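Local coordinates for Alpha/beta hydrolase fold protein (Ochrobactrum, PDB 4G9E) that hydrolyses N-acyl homoserine lactones, the signal molecules of bacterial quorum sensing, opening the lactone ring on an alpha/beta-hydrolase scaffold, at residues 30-40 with 56-64; 77-85 with 103-114. All blocks are in the same frame, centred on the assembly; numbering follows the deposited sequence.

Contact 1: 30-40 with 56-64; sequences IHGNSSSGAIF and APDLPGHGK. With C4L (N-butanoyl-L-homoserine), chain C.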
ATOM      1  N   ILE A  30      -2.771  -2.201   2.559  1.00  6.54           N
ATOM      2  CA  ILE A  30      -1.630  -1.539   3.186  1.00  6.48           C
ATOM      3  C   ILE A  30      -1.543  -0.099   2.686  1.00  6.38           C
ATOM      4  O   ILE A  30      -1.384   0.147   1.489  1.00  6.90           O
ATOM      5  CB  ILE A  30      -0.296  -2.256   2.873  1.00  6.81           C
ATOM      6  CG1 ILE A  30      -0.392  -3.768   3.119  1.00  7.79           C
ATOM      7  CG2 ILE A  30       0.815  -1.656   3.709  1.00  7.47           C
ATOM      8  CD1 ILE A  30       0.855  -4.521   2.713  1.00  8.64           C
ATOM      9  N   HIS A  31      -1.654   0.843   3.618  1.00  6.94           N
ATOM     10  CA  HIS A  31      -1.680   2.265   3.293  1.00  7.00           C
ATOM     11  C   HIS A  31      -0.315   2.826   2.894  1.00  7.54           C
ATOM     12  O   HIS A  31       0.717   2.149   2.954  1.00  8.60           O
ATOM     13  CB  HIS A  31      -2.259   3.054   4.466  1.00  7.95           C
ATOM     14  CG  HIS A  31      -1.376   3.077   5.679  1.00  7.51           C
ATOM     15  ND1 HIS A  31      -0.255   3.877   5.776  1.00  8.08           N
ATOM     16  CD2 HIS A  31      -1.457   2.402   6.852  1.00  7.90           C
ATOM     17  CE1 HIS A  31       0.318   3.685   6.952  1.00  8.48           C
ATOM     18  NE2 HIS A  31      -0.391   2.798   7.626  1.00  8.66           N
ATOM     19  N   GLY A  32      -0.336   4.090   2.482  1.00  8.46           N
ATOM     20  CA  GLY A  32       0.843   4.765   1.981  1.00  9.95           C
ATOM     21  C   GLY A  32       1.596   5.599   2.998  1.00  8.75           C
ATOM     22  O   GLY A  32       1.279   5.623   4.188  1.00  8.71           O
ATOM     23  N   ASN A  33       2.615   6.281   2.499  1.00  8.80           N
ATOM     24  CA  ASN A  33       3.485   7.130   3.299  1.00  9.30           C
ATOM     25  C   ASN A  33       2.670   8.179   4.056  1.00  9.28           C
ATOM     26  O   ASN A  33       1.935   8.964   3.451  1.00 10.17           O
ATOM     27  CB  ASN A  33       4.464   7.805   2.344  1.00  9.95           C
ATOM     28  CG  ASN A  33       5.564   8.568   3.048  1.00 10.64           C
ATOM     29  OD1 ASN A  33       5.384   9.116   4.139  1.00 10.97           O
ATOM     30  ND2 ASN A  33       6.717   8.626   2.401  1.00 10.88           N
ATOM     31  N   SER A  34       2.795   8.171   5.383  1.00  9.68           N
ATOM     32  CA  SER A  34       2.155   9.166   6.247  1.00  9.90           C
ATOM     33  C   SER A  34       0.637   9.060   6.275  1.00  9.76           C
ATOM     34  O   SER A  34      -0.045  10.001   6.679  1.00 11.49           O
ATOM     35  CB  SER A  34       2.601  10.595   5.887  1.00 10.26           C
ATOM     36  OG  SER A  34       4.020  10.715   5.972  1.00 11.20           O
ATOM     37  N   SER A  35       0.115   7.909   5.860  1.00  9.47           N
ATOM     38  CA  SER A  35      -1.326   7.699   5.856  1.00  9.80           C
ATOM     39  C   SER A  35      -1.721   6.767   6.998  1.00  9.21           C
ATOM     40  O   SER A  35      -1.025   6.674   8.011  1.00  9.75           O
ATOM     41  CB  SER A  35      -1.792   7.164   4.498  1.00 10.31           C
ATOM     42  OG  SER A  35      -3.201   7.217   4.383  1.00 11.20           O
ATOM     43  N   SER A  36      -2.850   6.089   6.818  0.60  9.30           N
ATOM     44  CA  SER A  36      -3.433   5.215   7.826  0.60  9.67           C
ATOM     45  C   SER A  36      -4.389   4.257   7.124  0.60  9.36           C
ATOM     46  O   SER A  36      -4.895   4.573   6.048  0.60  9.11           O
ATOM     47  CB  SER A  36      -4.221   6.054   8.834  0.60 10.14           C
ATOM     48  OG  SER A  36      -5.080   5.257   9.632  0.60 10.81           O
ATOM     49  N   GLY A  37      -4.640   3.094   7.721  1.00  9.60           N
ATOM     50  CA  GLY A  37      -5.663   2.193   7.208  1.00  9.36           C
ATOM     51  C   GLY A  37      -7.050   2.821   7.161  1.00  9.48           C
ATOM     52  O   GLY A  37      -7.923   2.360   6.423  1.00  9.41           O
ATOM     53  N   ALA A  38      -7.269   3.872   7.947  1.00 10.16           N
ATOM     54  CA  ALA A  38      -8.543   4.594   7.934  1.00 11.06           C
ATOM     55  C   ALA A  38      -8.859   5.168   6.551  1.00 10.43           C
ATOM     56  O   ALA A  38     -10.022   5.409   6.223  1.00 10.63           O
ATOM     57  CB  ALA A  38      -8.528   5.697   8.982  1.00 12.67           C
ATOM     58  N   ILE A  39      -7.824   5.367   5.734  1.00  9.62           N
ATOM     59  CA  ILE A  39      -7.987   5.923   4.388  1.00  9.41           C
ATOM     60  C   ILE A  39      -8.820   4.997   3.500  1.00  8.99           C
ATOM     61  O   ILE A  39      -9.384   5.424   2.493  1.00  9.71           O
ATOM     62  CB  ILE A  39      -6.599   6.208   3.725  1.00  9.98           C
ATOM     63  CG1 ILE A  39      -6.705   7.276   2.630  1.00 10.93           C
ATOM     64  CG2 ILE A  39      -5.969   4.937   3.181  1.00 10.16           C
ATOM     65  CD1 ILE A  39      -6.986   8.669   3.141  1.00 12.26           C
ATOM     66  N   PHE A  40      -8.903   3.726   3.885  1.00  8.56           N
ATOM     67  CA  PHE A  40      -9.623   2.725   3.101  1.00  9.52           C
ATOM     68  C   PHE A  40     -11.084   2.574   3.516  1.00  9.97           C
ATOM     69  O   PHE A  40     -11.734   1.578   3.197  1.00 10.06           O
ATOM     70  CB  PHE A  40      -8.901   1.379   3.173  1.00  9.11           C
ATOM     71  CG  PHE A  40      -7.510   1.423   2.611  1.00  8.07           C
ATOM     72  CD1 PHE A  40      -7.280   1.914   1.334  1.00  8.47           C
ATOM     73  CD2 PHE A  40      -6.425   0.984   3.357  1.00  8.30           C
ATOM     74  CE1 PHE A  40      -6.004   1.959   0.802  1.00  8.42           C
ATOM     75  CE2 PHE A  40      -5.144   1.027   2.832  1.00  7.80           C
ATOM     76  CZ  PHE A  40      -4.927   1.511   1.557  1.00  7.91           C
ATOM     77  N   ALA A  56      -7.231  -3.655   7.451  1.00  8.24           N
ATOM     78  CA  ALA A  56      -6.535  -2.400   7.152  1.00  8.82           C
ATOM     79  C   ALA A  56      -5.795  -1.908   8.386  1.00  9.08           C
ATOM     80  O   ALA A  56      -6.352  -1.156   9.186  1.00 10.53           O
ATOM     81  CB  ALA A  56      -7.520  -1.338   6.665  1.00  9.67           C
ATOM     82  N   PRO A  57      -4.544  -2.357   8.560  1.00  8.58           N
ATOM     83  CA  PRO A  57      -3.768  -1.949   9.735  1.00  9.66           C
ATOM     84  C   PRO A  57      -3.127  -0.587   9.553  1.00  9.57           C
ATOM     85  O   PRO A  57      -3.153  -0.007   8.474  1.00 10.97           O
ATOM     86  CB  PRO A  57      -2.659  -3.005   9.824  1.00 10.97           C
ATOM     87  CG  PRO A  57      -2.956  -4.032   8.796  1.00 12.66           C
ATOM     88  CD  PRO A  57      -3.850  -3.387   7.773  1.00  9.40           C
ATOM     89  N   ASP A  58      -2.548  -0.084  10.631  1.00  8.88           N
ATOM     90  CA  ASP A  58      -1.689   1.086  10.567  1.00  9.04           C
ATOM     91  C   ASP A  58      -0.242   0.637  10.731  1.00  8.86           C
ATOM     92  O   ASP A  58       0.093  -0.088  11.669  1.00  9.33           O
ATOM     93  CB  ASP A  58      -2.045   2.085  11.665  1.00 10.08           C
ATOM     94  CG  ASP A  58      -3.413   2.716  11.461  1.00 11.81           C
ATOM     95  OD1 ASP A  58      -3.883   2.743  10.310  1.00 14.62           O
ATOM     96  OD2 ASP A  58      -4.018   3.191  12.443  1.00 11.05           O
ATOM     97  N   LEU A  59       0.614   1.049   9.805  1.00  8.27           N
ATOM     98  CA  LEU A  59       2.036   0.771   9.942  1.00  8.47           C
ATOM     99  C   LEU A  59       2.585   1.376  11.227  1.00  8.66           C
ATOM    100  O   LEU A  59       2.082   2.398  11.703  1.00  8.76           O
ATOM    101  CB  LEU A  59       2.819   1.344   8.765  1.00  8.67           C
ATOM    102  CG  LEU A  59       2.497   0.807   7.372  1.00  8.17           C
ATOM    103  CD1 LEU A  59       3.265   1.580   6.321  1.00  9.04           C
ATOM    104  CD2 LEU A  59       2.779  -0.693   7.279  1.00  8.45           C
ATOM    105  N   PRO A  60       3.637   0.766  11.788  1.00  8.42           N
ATOM    106  CA  PRO A  60       4.355   1.426  12.883  1.00  9.66           C
ATOM    107  C   PRO A  60       4.639   2.878  12.507  1.00  9.30           C
ATOM    108  O   PRO A  60       4.981   3.161  11.359  1.00  9.73           O
ATOM    109  CB  PRO A  60       5.650   0.616  12.977  1.00 10.29           C
ATOM    110  CG  PRO A  60       5.226  -0.763  12.562  1.00 11.48           C
ATOM    111  CD  PRO A  60       4.237  -0.535  11.438  1.00  9.92           C
ATOM    112  N   GLY A  61       4.501   3.785  13.472  1.00  9.75           N
ATOM    113  CA  GLY A  61       4.747   5.198  13.244  1.00 10.21           C
ATOM    114  C   GLY A  61       3.626   5.948  12.547  1.00  9.91           C
ATOM    115  O   GLY A  61       3.765   7.139  12.287  1.00 10.91           O
ATOM    116  N   HIS A  62       2.529   5.253  12.246  1.00  9.99           N
ATOM    117  CA  HIS A  62       1.430   5.815  11.473  1.00  9.86           C
ATOM    118  C   HIS A  62       0.091   5.600  12.168  1.00  9.82           C
ATOM    119  O   HIS A  62      -0.091   4.648  12.928  1.00  9.88           O
ATOM    120  CB  HIS A  62       1.361   5.141  10.100  1.00  9.77           C
ATOM    121  CG  HIS A  62       2.507   5.461   9.190  1.00  9.17           C
ATOM    122  ND1 HIS A  62       3.772   4.939   9.363  1.00  9.11           N
ATOM    123  CD2 HIS A  62       2.571   6.234   8.081  1.00  9.32           C
ATOM    124  CE1 HIS A  62       4.563   5.387   8.402  1.00  8.78           C
ATOM    125  NE2 HIS A  62       3.860   6.177   7.611  1.00  9.17           N
ATOM    126  N   GLY A  63      -0.864   6.473  11.871  1.00 10.51           N
ATOM    127  CA  GLY A  63      -2.219   6.297  12.355  1.00 11.20           C
ATOM    128  C   GLY A  63      -2.303   6.079  13.851  1.00 11.20           C
ATOM    129  O   GLY A  63      -1.713   6.819  14.642  1.00 11.83           O
ATOM    130  N   LYS A  64      -3.061   5.083  14.236  1.00 11.22           N
ATOM    131  CA  LYS A  64      -3.301   4.744  15.626  1.00 12.80           C
ATOM    132  C   LYS A  64      -2.290   3.705  16.174  1.00 12.89           C
ATOM    133  O   LYS A  64      -2.403   3.272  17.268  1.00 15.28           O
ATOM    134  CB  LYS A  64      -4.743   4.238  15.813  1.00 20.00           C
ATOM    135  CG  LYS A  64      -5.734   5.328  15.474  1.00 20.00           C
ATOM    136  CD  LYS A  64      -7.130   5.101  15.937  1.00 20.00           C
ATOM    137  CE  LYS A  64      -7.966   6.269  15.449  1.00 20.00           C
ATOM    138  NZ  LYS A  64      -7.722   7.490  16.224  1.00 20.00           N
TER
HETATM  139  O1  C4L C 301       2.033   7.840  -1.186  0.72  9.92           O
HETATM  140  C4  C4L C 301       3.105   7.243  -0.924  0.85  9.36           C
HETATM  141  O2  C4L C 301       3.168   6.228  -0.195  0.85  8.67           O
HETATM  142  C3  C4L C 301       4.400   7.777  -1.489  0.91 10.65           C
HETATM  143  C2  C4L C 301       4.164   8.575  -2.778  0.84 11.51           C
HETATM  144  C1  C4L C 301       5.322   9.505  -3.100  0.63 12.25           C
HETATM  145  O3  C4L C 301       5.343  10.605  -2.177  0.69 12.69           O
HETATM  146  N1  C4L C 301       5.359   6.708  -1.792  0.94 10.48           N
HETATM  147  C5  C4L C 301       6.431   6.468  -1.030  0.91  9.72           C
HETATM  148  O4  C4L C 301       6.711   7.123  -0.034  0.84  9.91           O
HETATM  149  C6  C4L C 301       7.331   5.333  -1.461  1.00 10.69           C
HETATM  150  C7  C4L C 301       8.781   5.805  -1.443  0.65 12.02           C
HETATM  151  C8  C4L C 301       9.051   6.905  -2.462  0.71 12.15           C
HETATM  152  O   HOH W   1      -3.474  -0.041   5.750  1.00  8.94           O
HETATM  153  O   HOH W   2       6.111   7.217   6.146  0.99 12.93           O
HETATM  154  O   HOH W   3      -0.059   8.459   9.955  0.96 11.35           O
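The imidazole of His31 is packed tightly into the chain at 57-62 and shows how a histidine can divide its ring nitrogens, one reaching across to a second loop and one holding the ring to its own. Its NE2 accepts the backbone N-H of Leu59 (Leu59 N to His31 NE2 3.0 Å) in an almost straight bond of 171°, although the donor is tilted from the ring plane. ND1 donates in plane to a lone pair of Gly32 O, in the same loop as His31, so the rotation of the imidazole is fixed at both nitrogens. With CG lodged between the backbone N and the carbonyl carbon (chi1 69°), the ring is directed at the other loop, where Leu59 CG lies 3.5 Å from His31 NE2 and the His62 ring crosses at 48° near CE1. Both loops follow strands of the central sheet of the alpha/beta-hydrolase fold, and the first carries Asn33, whose backbone N holds carboxylate oxygen O2 of the bound N-butanoyl-homoserine and whose ND2 holds its amide oxygen O4. A second polar knot forms at Asp58, where OD1 takes Gly37 N at 2.7 Å nearly end-on, while OD2 pairs with Arg18. Toward Gly63, which is partly exposed, the fit is looser: Ser35 O and Gly63 N are 3.9 Å apart, and a water bonded to both bridges them.

Contact 2: 77-85 with 103-114; sequences MEGYADAMT and LGGHIGIEMIAR. With C4L (N-butanoyl-L-homoserine), chain C.
Helices 77-85 and 103-111 cross at -71° with their axes 8.0 Å apart at closest approach, near enough for Met77 and Ile107 to bring their CA atoms within 5.0 Å. At the centre Ala81 presents its small CB to Met111 CG at 3.7 Å, with Glu110 CB equally near. Ile107 sends its two branches different ways: CD1 presses against Tyr80 CB at 3.4 Å, whereas CG2 lies along the backbone of Ala81. Toward the ligand, Met77 runs beside His106 in the same direction. Its chain is extended beyond CG (chi2 160°, chi3 175°), which carries the CE methyl over one face of the imidazole in a CH-pi contact, 3.9 Å from Met77 CE to the His106 ring centroid; His106 ND1 is turned to Gln200. The same methyl touches C7 of the butanoyl chain of the bound product, and Leu103 N donates to its carboxylate oxygen O2. Arg114 reaches back across Ala81, its NH1 bonding Glu110 O in the guanidinium plane. In the conformer of Asp82 described here, Arg114 NE meets Asp82 OD1 at 2.9 Å from above the carboxylate plane, and a water joins NH2 to OD2. The chemistry is thus divided: a mostly apolar part, with the Met77 methyl on the His106 ring, lies against the acyl chain, while a partly exposed salt bridge, probably weakened by solvent, joins helix 77-85 to Arg114, just past helix 103-111.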
ATOM      1  N   MET A  77      10.895  -0.391   3.684  1.00  7.25           N
ATOM      2  CA  MET A  77       9.950  -1.218   2.954  1.00  7.56           C
ATOM      3  C   MET A  77       9.983  -2.675   3.435  1.00  7.43           C
ATOM      4  O   MET A  77       8.940  -3.299   3.632  1.00  7.97           O
ATOM      5  CB  MET A  77      10.190  -1.090   1.454  1.00  7.74           C
ATOM      6  CG  MET A  77       9.787   0.284   0.935  1.00  7.85           C
ATOM      7  SD  MET A  77      10.570   0.663  -0.621  1.00  8.40           S
ATOM      8  CE  MET A  77       9.775   2.225  -1.005  1.00  9.67           C
ATOM      9  N   GLU A  78      11.186  -3.206   3.644  1.00  7.21           N
ATOM     10  CA  GLU A  78      11.330  -4.581   4.103  1.00  7.47           C
ATOM     11  C   GLU A  78      10.935  -4.735   5.579  1.00  7.23           C
ATOM     12  O   GLU A  78      10.366  -5.758   5.957  1.00  7.53           O
ATOM     13  CB  GLU A  78      12.740  -5.108   3.813  1.00  8.93           C
ATOM     14  CG  GLU A  78      13.876  -4.401   4.549  1.00 10.15           C
ATOM     15  CD  GLU A  78      14.455  -3.187   3.822  1.00  9.54           C
ATOM     16  OE1 GLU A  78      13.768  -2.540   2.996  1.00  8.89           O
ATOM     17  OE2 GLU A  78      15.624  -2.871   4.104  1.00 11.55           O
ATOM     18  N   GLY A  79      11.219  -3.733   6.410  1.00  7.27           N
ATOM     19  CA  GLY A  79      10.815  -3.770   7.804  1.00  7.49           C
ATOM     20  C   GLY A  79       9.312  -3.742   7.977  1.00  7.20           C
ATOM     21  O   GLY A  79       8.754  -4.464   8.816  1.00  7.79           O
ATOM     22  N   TYR A  80       8.648  -2.895   7.200  1.00  6.71           N
ATOM     23  CA  TYR A  80       7.191  -2.864   7.203  1.00  6.95           C
ATOM     24  C   TYR A  80       6.616  -4.195   6.706  1.00  6.66           C
ATOM     25  O   TYR A  80       5.594  -4.663   7.205  1.00  7.05           O
ATOM     26  CB  TYR A  80       6.692  -1.745   6.307  1.00  7.47           C
ATOM     27  CG  TYR A  80       6.914  -0.324   6.799  1.00  7.17           C
ATOM     28  CD1 TYR A  80       6.575   0.065   8.091  1.00  8.10           C
ATOM     29  CD2 TYR A  80       7.427   0.633   5.937  1.00  7.52           C
ATOM     30  CE1 TYR A  80       6.752   1.392   8.508  1.00  8.60           C
ATOM     31  CE2 TYR A  80       7.616   1.944   6.341  1.00  7.99           C
ATOM     32  CZ  TYR A  80       7.266   2.317   7.617  1.00  8.16           C
ATOM     33  OH  TYR A  80       7.439   3.620   8.008  1.00  8.89           O
ATOM     34  N   ALA A  81       7.270  -4.799   5.721  1.00  6.52           N
ATOM     35  CA  ALA A  81       6.829  -6.102   5.229  1.00  6.79           C
ATOM     36  C   ALA A  81       6.948  -7.149   6.325  1.00  7.24           C
ATOM     37  O   ALA A  81       6.067  -8.002   6.478  1.00  7.57           O
ATOM     38  CB  ALA A  81       7.602  -6.500   3.994  1.00  6.96           C
ATOM     39  N   ASP A  82       8.040  -7.106   7.093  0.72  7.17           N
ATOM     40  CA  ASP A  82       8.172  -7.990   8.246  0.72  7.85           C
ATOM     41  C   ASP A  82       7.029  -7.750   9.222  0.72  7.86           C
ATOM     42  O   ASP A  82       6.389  -8.695   9.684  0.72  8.45           O
ATOM     43  CB  ASP A  82       9.521  -7.786   8.949  0.72  9.26           C
ATOM     44  CG  ASP A  82      10.648  -8.525   8.270  0.72 11.44           C
ATOM     45  OD1 ASP A  82      10.401  -9.639   7.769  0.72 12.27           O
ATOM     46  OD2 ASP A  82      11.776  -7.998   8.235  0.72 13.25           O
ATOM     47  N   ALA A  83       6.762  -6.484   9.525  1.00  7.86           N
ATOM     48  CA  ALA A  83       5.707  -6.158  10.480  1.00  8.76           C
ATOM     49  C   ALA A  83       4.340  -6.671  10.015  1.00  8.00           C
ATOM     50  O   ALA A  83       3.582  -7.243  10.799  1.00  8.82           O
ATOM     51  CB  ALA A  83       5.658  -4.651  10.734  1.00  9.03           C
ATOM     52  N   MET A  84       4.020  -6.457   8.744  1.00  7.87           N
ATOM     53  CA  MET A  84       2.729  -6.907   8.243  1.00  8.40           C
ATOM     54  C   MET A  84       2.642  -8.430   8.213  1.00  8.44           C
ATOM     55  O   MET A  84       1.577  -8.998   8.434  1.00  8.43           O
ATOM     56  CB  MET A  84       2.448  -6.313   6.866  1.00  8.81           C
ATOM     57  CG  MET A  84       2.244  -4.799   6.871  1.00  9.19           C
ATOM     58  SD  MET A  84       0.905  -4.195   7.940  1.00 11.73           S
ATOM     59  CE  MET A  84       1.809  -3.769   9.422  1.00 12.39           C
ATOM     60  N   THR A  85       3.761  -9.089   7.940  1.00  7.89           N
ATOM     61  CA  THR A  85       3.772 -10.540   7.955  1.00  8.31           C
ATOM     62  C   THR A  85       3.514 -11.047   9.381  1.00  8.92           C
ATOM     63  O   THR A  85       2.777 -12.011   9.579  1.00 10.02           O
ATOM     64  CB  THR A  85       5.087 -11.104   7.372  1.00  8.57           C
ATOM     65  OG1 THR A  85       5.248 -10.653   6.021  1.00  9.29           O
ATOM     66  CG2 THR A  85       5.047 -12.620   7.370  1.00 10.24           C
ATOM     67  N   LEU A 103       3.592   3.525  -0.972  1.00  7.79           N
ATOM     68  CA  LEU A 103       4.508   2.842  -0.055  1.00  7.86           C
ATOM     69  C   LEU A 103       3.989   1.435   0.255  1.00  6.97           C
ATOM     70  O   LEU A 103       4.757   0.477   0.309  1.00  7.03           O
ATOM     71  CB  LEU A 103       4.667   3.651   1.226  1.00  7.80           C
ATOM     72  CG  LEU A 103       5.394   2.969   2.386  1.00  8.65           C
ATOM     73  CD1 LEU A 103       6.834   2.617   2.017  1.00  9.87           C
ATOM     74  CD2 LEU A 103       5.354   3.845   3.635  1.00  9.59           C
ATOM     75  N   GLY A 104       2.684   1.306   0.462  1.00  6.97           N
ATOM     76  CA  GLY A 104       2.093   0.005   0.735  1.00  6.71           C
ATOM     77  C   GLY A 104       2.276  -1.021  -0.374  1.00  6.35           C
ATOM     78  O   GLY A 104       2.376  -2.224  -0.106  1.00  6.80           O
ATOM     79  N   GLY A 105       2.298  -0.559  -1.622  1.00  6.89           N
ATOM     80  CA  GLY A 105       2.604  -1.423  -2.749  1.00  6.80           C
ATOM     81  C   GLY A 105       4.041  -1.918  -2.719  1.00  6.21           C
ATOM     82  O   GLY A 105       4.300  -3.086  -3.000  1.00  6.66           O
ATOM     83  N   HIS A 106       4.979  -1.029  -2.393  1.00  6.46           N
ATOM     84  CA  HIS A 106       6.375  -1.437  -2.244  1.00  6.82           C
ATOM     85  C   HIS A 106       6.515  -2.467  -1.114  1.00  6.08           C
ATOM     86  O   HIS A 106       7.271  -3.434  -1.224  1.00  6.74           O
ATOM     87  CB  HIS A 106       7.261  -0.216  -1.970  1.00  7.04           C
ATOM     88  CG  HIS A 106       7.275   0.781  -3.088  1.00  7.73           C
ATOM     89  ND1 HIS A 106       7.992   0.600  -4.252  1.00  7.99           N
ATOM     90  CD2 HIS A 106       6.638   1.970  -3.222  1.00  7.45           C
ATOM     91  CE1 HIS A 106       7.802   1.638  -5.050  1.00  9.07           C
ATOM     92  NE2 HIS A 106       6.980   2.482  -4.452  1.00  8.54           N
ATOM     93  N   ILE A 107       5.803  -2.236  -0.016  1.00  6.09           N
ATOM     94  CA  ILE A 107       5.757  -3.178   1.091  1.00  6.34           C
ATOM     95  C   ILE A 107       5.200  -4.527   0.626  1.00  5.92           C
ATOM     96  O   ILE A 107       5.756  -5.586   0.928  1.00  6.29           O
ATOM     97  CB  ILE A 107       4.936  -2.608   2.267  1.00  6.70           C
ATOM     98  CG1 ILE A 107       5.625  -1.353   2.824  1.00  6.80           C
ATOM     99  CG2 ILE A 107       4.704  -3.669   3.344  1.00  6.70           C
ATOM    100  CD1 ILE A 107       4.764  -0.550   3.764  1.00  7.88           C
ATOM    101  N   GLY A 108       4.108  -4.490  -0.134  1.00  6.06           N
ATOM    102  CA  GLY A 108       3.531  -5.708  -0.677  1.00  6.48           C
ATOM    103  C   GLY A 108       4.505  -6.505  -1.530  1.00  6.41           C
ATOM    104  O   GLY A 108       4.556  -7.732  -1.466  1.00  6.67           O
ATOM    105  N   ILE A 109       5.297  -5.801  -2.335  1.00  6.39           N
ATOM    106  CA  ILE A 109       6.322  -6.458  -3.138  1.00  6.61           C
ATOM    107  C   ILE A 109       7.349  -7.164  -2.233  1.00  6.32           C
ATOM    108  O   ILE A 109       7.737  -8.309  -2.487  1.00  6.96           O
ATOM    109  CB  ILE A 109       7.004  -5.459  -4.106  1.00  7.16           C
ATOM    110  CG1 ILE A 109       6.001  -4.938  -5.144  1.00  7.81           C
ATOM    111  CG2 ILE A 109       8.219  -6.107  -4.785  1.00  7.93           C
ATOM    112  CD1 ILE A 109       6.523  -3.765  -5.953  1.00  8.26           C
ATOM    113  N   GLU A 110       7.784  -6.487  -1.172  1.00  6.75           N
ATOM    114  CA  GLU A 110       8.697  -7.112  -0.223  0.53  7.06           C
ATOM    115  C   GLU A 110       8.026  -8.250   0.566  1.00  6.75           C
ATOM    116  O   GLU A 110       8.712  -9.125   1.084  1.00  7.74           O
ATOM    117  CB  GLU A 110       9.333  -6.069   0.701  0.53  7.51           C
ATOM    118  CG  GLU A 110      10.122  -4.970  -0.024  0.53  8.03           C
ATOM    119  CD  GLU A 110      11.355  -5.479  -0.761  0.53  9.47           C
ATOM    120  OE1 GLU A 110      11.874  -6.555  -0.407  0.53 10.20           O
ATOM    121  OE2 GLU A 110      11.796  -4.792  -1.707  0.53 10.57           O
ATOM    122  N   MET A 111       6.695  -8.262   0.632  1.00  6.52           N
ATOM    123  CA  MET A 111       5.999  -9.360   1.294  1.00  7.38           C
ATOM    124  C   MET A 111       5.959 -10.636   0.471  1.00  6.96           C
ATOM    125  O   MET A 111       5.709 -11.703   1.015  1.00  8.20           O
ATOM    126  CB  MET A 111       4.573  -8.980   1.691  1.00  7.58           C
ATOM    127  CG  MET A 111       4.486  -8.053   2.869  1.00  7.91           C
ATOM    128  SD  MET A 111       2.783  -7.679   3.334  1.00  9.50           S
ATOM    129  CE  MET A 111       2.251  -9.223   4.053  1.00 11.12           C
ATOM    130  N   ILE A 112       6.192 -10.547  -0.832  1.00  6.72           N
ATOM    131  CA  ILE A 112       6.087 -11.736  -1.670  1.00  7.49           C
ATOM    132  C   ILE A 112       6.980 -12.854  -1.133  1.00  7.73           C
ATOM    133  O   ILE A 112       6.556 -14.005  -1.039  1.00  8.85           O
ATOM    134  CB  ILE A 112       6.375 -11.419  -3.152  1.00  7.82           C
ATOM    135  CG1 ILE A 112       5.279 -10.506  -3.722  1.00  8.02           C
ATOM    136  CG2 ILE A 112       6.496 -12.700  -3.974  1.00 10.00           C
ATOM    137  CD1 ILE A 112       5.579  -9.976  -5.100  1.00  8.86           C
ATOM    138  N   ALA A 113       8.205 -12.518  -0.746  1.00  7.53           N
ATOM    139  CA  ALA A 113       9.137 -13.523  -0.246  1.00  9.14           C
ATOM    140  C   ALA A 113       8.801 -14.009   1.163  1.00  8.42           C
ATOM    141  O   ALA A 113       9.202 -15.099   1.558  1.00 11.60           O
ATOM    142  CB  ALA A 113      10.541 -12.965  -0.265  1.00 10.86           C
ATOM    143  N   ARG A 114       8.097 -13.185   1.924  1.00  6.72           N
ATOM    144  CA  ARG A 114       7.843 -13.425   3.337  1.00  8.10           C
ATOM    145  C   ARG A 114       6.500 -14.079   3.628  1.00  8.58           C
ATOM    146  O   ARG A 114       6.300 -14.617   4.711  1.00  8.67           O
ATOM    147  CB  ARG A 114       7.916 -12.098   4.094  1.00  8.63           C
ATOM    148  CG  ARG A 114       9.300 -11.463   4.065  1.00  8.83           C
ATOM    149  CD  ARG A 114       9.289 -10.064   4.672  1.00  9.74           C
ATOM    150  NE  ARG A 114      10.654  -9.604   4.888  1.00  9.47           N
ATOM    151  CZ  ARG A 114      11.426  -9.053   3.959  1.00  9.34           C
ATOM    152  NH1 ARG A 114      10.962  -8.830   2.739  1.00 11.08           N
ATOM    153  NH2 ARG A 114      12.672  -8.711   4.260  1.00  9.19           N
TER
HETATM  154  O1  C4L C 301       2.033   7.840  -1.186  0.72  9.92           O
HETATM  155  C4  C4L C 301       3.105   7.243  -0.924  0.85  9.36           C
HETATM  156  O2  C4L C 301       3.168   6.228  -0.195  0.85  8.67           O
HETATM  157  C3  C4L C 301       4.400   7.777  -1.489  0.91 10.65           C
HETATM  158  C2  C4L C 301       4.164   8.575  -2.778  0.84 11.51           C
HETATM  159  C1  C4L C 301       5.322   9.505  -3.100  0.63 12.25           C
HETATM  160  O3  C4L C 301       5.343  10.605  -2.177  0.69 12.69           O
HETATM  161  N1  C4L C 301       5.359   6.708  -1.792  0.94 10.48           N
HETATM  162  C5  C4L C 301       6.431   6.468  -1.030  0.91  9.72           C
HETATM  163  O4  C4L C 301       6.711   7.123  -0.034  0.84  9.91           O
HETATM  164  C6  C4L C 301       7.331   5.333  -1.461  1.00 10.69           C
HETATM  165  C7  C4L C 301       8.781   5.805  -1.443  0.65 12.02           C
HETATM  166  C8  C4L C 301       9.051   6.905  -2.462  0.71 12.15           C
HETATM  167  O   HOH W   4      13.632  -9.493   6.886  1.00 21.38           O

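In the fold
Read from the N terminus, contact 1 closes first: the chain leaves strand 24-30, passes through two short helices and strand 52-57, and returns its following loop to the loop at 30-40. Contact 2 opens only afterwards, joining helix 77-91 to helix 103-111 around strand 97-101, so the two closures stand in series, neither nested nor crossed. In space they adjoin, with centres about 14 Å apart. Leu59 CD1 packs on Ile107 CD1, and His62 meets Tyr80, fastening the loops beyond the strands to the helices flanking the sheet. Both contacts reach the same ligand: Asn33 N and Leu103 N converge on one carboxylate oxygen, probably marking the oxyanion hole beside a GxSxG-type nucleophile elbow.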